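Local coordinates for exodeoxyribonuclease III (Archaeoglobus fulgidus, PDB 2VOA), which cleaves DNA at abasic sites as an AP endonuclease of the exonuclease III family, probably with the help of magnesium or manganese ions, at a contact of chain A with DNA. Sequence-based numbering; all coordinates share one arbitrary frame.

A contact of chain A with DNA. Residues 14-15, 203, 244-245. With nucleotides of chain B.
The end of 3-10 helix 12-14 and two loops meet the sugar-phosphate backbone of DG2 and DG3: Ser14 and Arg15, leading into helix 16-26; Tyr203; and Lys244 with Pro245, which follow helix 238-241. Both guanines are base-paired, and the contacts fall on phosphates and sugars, which suggests that backbone shape rather than base sequence is read. Arg15 presents its guanidinium end-on to the DG3 phosphate. Arg15 NH1 donates to OP1 of DG3 at 2.9 Å, nearly straight (165° at H) and in the guanidinium plane. Arg15 NH2 reaches the ester oxygen O5' of DG3 at 3.2 Å, tilted from that plane. Bends at chi2 and chi3 (70° and 52°) turn the group toward the strand. A bent second bond from Arg15 NH1 to Lys244 O at 2.9 Å, arriving above the carbonyl plane, probably helps restrain the group, and Ser14 CB sits toward the rim of one guanidinium face. On the preceding nucleotide, Tyr203 lays a ring face against the deoxyribose: DG2 C5' stands 3.6 Å from the Tyr203 ring centroid, a CH-pi contact. Tyr203 OH is tied to Pro245 O at 2.6 Å, in the carbonyl plane and on a lone pair, which anchors the hydroxyl end of the ring. A leucine here has neither the aromatic face nor the hydroxyl, so C5' of DG2 would probably be less well supported and Pro245 O left without this mate. Lys244 NZ forms a salt bridge with OP2 of DG2 at 3.2 Å, weak as a hydrogen bond. The patch lies on loops and a short 3-10 helix at one rim of the fold, its centre about 14 Å from Asp146 and 15 Å from Tyr105, both predicted active-site residues.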
loop_
_atom_site.group_PDB
_atom_site.type_symbol
_atom_site.label_atom_id
_atom_site.label_comp_id
_atom_site.label_asym_id
_atom_site.label_seq_id
_atom_site.Cartn_x
_atom_site.Cartn_y
_atom_site.Cartn_z
ATOM N N SER A 14 -8.002 -0.227 3.642
ATOM C CA SER A 14 -6.598 -0.573 3.853
ATOM C C SER A 14 -6.427 -2.011 4.358
ATOM O O SER A 14 -5.278 -2.482 4.521
ATOM C CB SER A 14 -5.937 0.418 4.820
ATOM O OG SER A 14 -5.822 1.718 4.228
ATOM N N ARG A 15 -7.541 -2.708 4.590
ATOM C CA ARG A 15 -7.483 -4.037 5.205
ATOM C C ARG A 15 -8.167 -5.165 4.418
ATOM O O ARG A 15 -8.305 -6.274 4.928
ATOM C CB ARG A 15 -8.003 -3.981 6.649
ATOM C CG ARG A 15 -7.303 -4.950 7.635
ATOM C CD ARG A 15 -5.867 -4.513 7.913
ATOM N NE ARG A 15 -5.828 -3.102 8.329
ATOM C CZ ARG A 15 -4.806 -2.281 8.131
ATOM N NH1 ARG A 15 -3.682 -2.712 7.546
ATOM N NH2 ARG A 15 -4.904 -1.017 8.525
ATOM N N TYR A 203 0.652 -0.988 17.552
ATOM C CA TYR A 203 1.666 -1.053 16.498
ATOM C C TYR A 203 3.029 -0.578 17.000
ATOM O O TYR A 203 4.092 -1.028 16.535
ATOM C CB TYR A 203 1.266 -0.147 15.347
ATOM C CG TYR A 203 0.145 -0.591 14.432
ATOM C CD1 TYR A 203 0.117 -1.869 13.864
ATOM C CD2 TYR A 203 -0.854 0.317 14.063
ATOM C CE1 TYR A 203 -0.902 -2.236 12.970
ATOM C CE2 TYR A 203 -1.867 -0.035 13.187
ATOM C CZ TYR A 203 -1.892 -1.307 12.647
ATOM O OH TYR A 203 -2.898 -1.607 11.757
ATOM N N LYS A 244 1.171 -5.567 6.957
ATOM C CA LYS A 244 0.163 -4.513 7.058
ATOM C C LYS A 244 -1.102 -5.050 7.737
ATOM O O LYS A 244 -2.179 -5.123 7.127
ATOM C CB LYS A 244 -0.134 -3.884 5.682
ATOM C CG LYS A 244 1.042 -3.114 5.076
ATOM C CD LYS A 244 1.511 -1.972 5.982
ATOM C CE LYS A 244 2.557 -1.108 5.291
ATOM N NZ LYS A 244 3.178 -0.146 6.239
ATOM N N PRO A 245 -0.967 -5.433 9.012
ATOM C CA PRO A 245 -2.104 -6.018 9.717
ATOM C C PRO A 245 -2.900 -4.912 10.375
ATOM O O PRO A 245 -2.399 -3.772 10.453
ATOM C CB PRO A 245 -1.412 -6.855 10.796
ATOM C CG PRO A 245 -0.210 -6.027 11.163
ATOM C CD PRO A 245 0.213 -5.298 9.899
ATOM P P DG B 2 3.433 -1.119 10.112
ATOM O OP1 DG B 2 3.006 -2.541 10.211
ATOM O OP2 DG B 2 4.445 -0.634 9.154
ATOM O "O5'" DG B 2 2.132 -0.259 9.813
ATOM C "C5'" DG B 2 0.970 -0.542 10.522
ATOM C "C4'" DG B 2 0.043 0.612 10.291
ATOM O "O4'" DG B 2 0.541 1.701 11.097
ATOM C "C3'" DG B 2 -0.012 1.122 8.857
ATOM O "O3'" DG B 2 -1.355 1.348 8.541
ATOM C "C2'" DG B 2 0.760 2.438 8.923
ATOM C "C1'" DG B 2 0.346 2.849 10.321
ATOM N N9 DG B 2 1.099 3.982 10.848
ATOM C C8 DG B 2 2.383 4.359 10.498
ATOM N N7 DG B 2 2.772 5.440 11.125
ATOM C C5 DG B 2 1.668 5.799 11.897
ATOM C C6 DG B 2 1.482 6.888 12.770
ATOM O O6 DG B 2 2.311 7.764 13.033
ATOM N N1 DG B 2 0.216 6.899 13.356
ATOM C C2 DG B 2 -0.776 5.957 13.125
ATOM N N2 DG B 2 -1.931 6.124 13.783
ATOM N N3 DG B 2 -0.613 4.920 12.306
ATOM C C4 DG B 2 0.620 4.908 11.738
ATOM P P DG B 3 -1.911 0.913 7.111
ATOM O OP1 DG B 3 -1.834 -0.556 7.055
ATOM O OP2 DG B 3 -1.153 1.691 6.107
ATOM O "O5'" DG B 3 -3.410 1.468 7.099
ATOM C "C5'" DG B 3 -3.730 2.837 6.884
ATOM C "C4'" DG B 3 -4.665 3.372 7.959
ATOM O "O4'" DG B 3 -3.897 3.485 9.181
ATOM C "C3'" DG B 3 -5.194 4.776 7.680
ATOM O "O3'" DG B 3 -6.504 4.768 7.136
ATOM C "C2'" DG B 3 -5.260 5.419 9.054
ATOM C "C1'" DG B 3 -4.058 4.788 9.728
ATOM N N9 DG B 3 -2.805 5.544 9.609
ATOM C C8 DG B 3 -1.676 5.189 8.910
ATOM N N7 DG B 3 -0.700 6.048 9.011
ATOM C C5 DG B 3 -1.208 7.039 9.834
ATOM C C6 DG B 3 -0.595 8.230 10.295
ATOM O O6 DG B 3 0.554 8.628 10.048
ATOM N N1 DG B 3 -1.455 8.974 11.101
ATOM C C2 DG B 3 -2.747 8.606 11.433
ATOM N N2 DG B 3 -3.430 9.444 12.222
ATOM N N3 DG B 3 -3.338 7.486 11.008
ATOM C C4 DG B 3 -2.509 6.756 10.209
#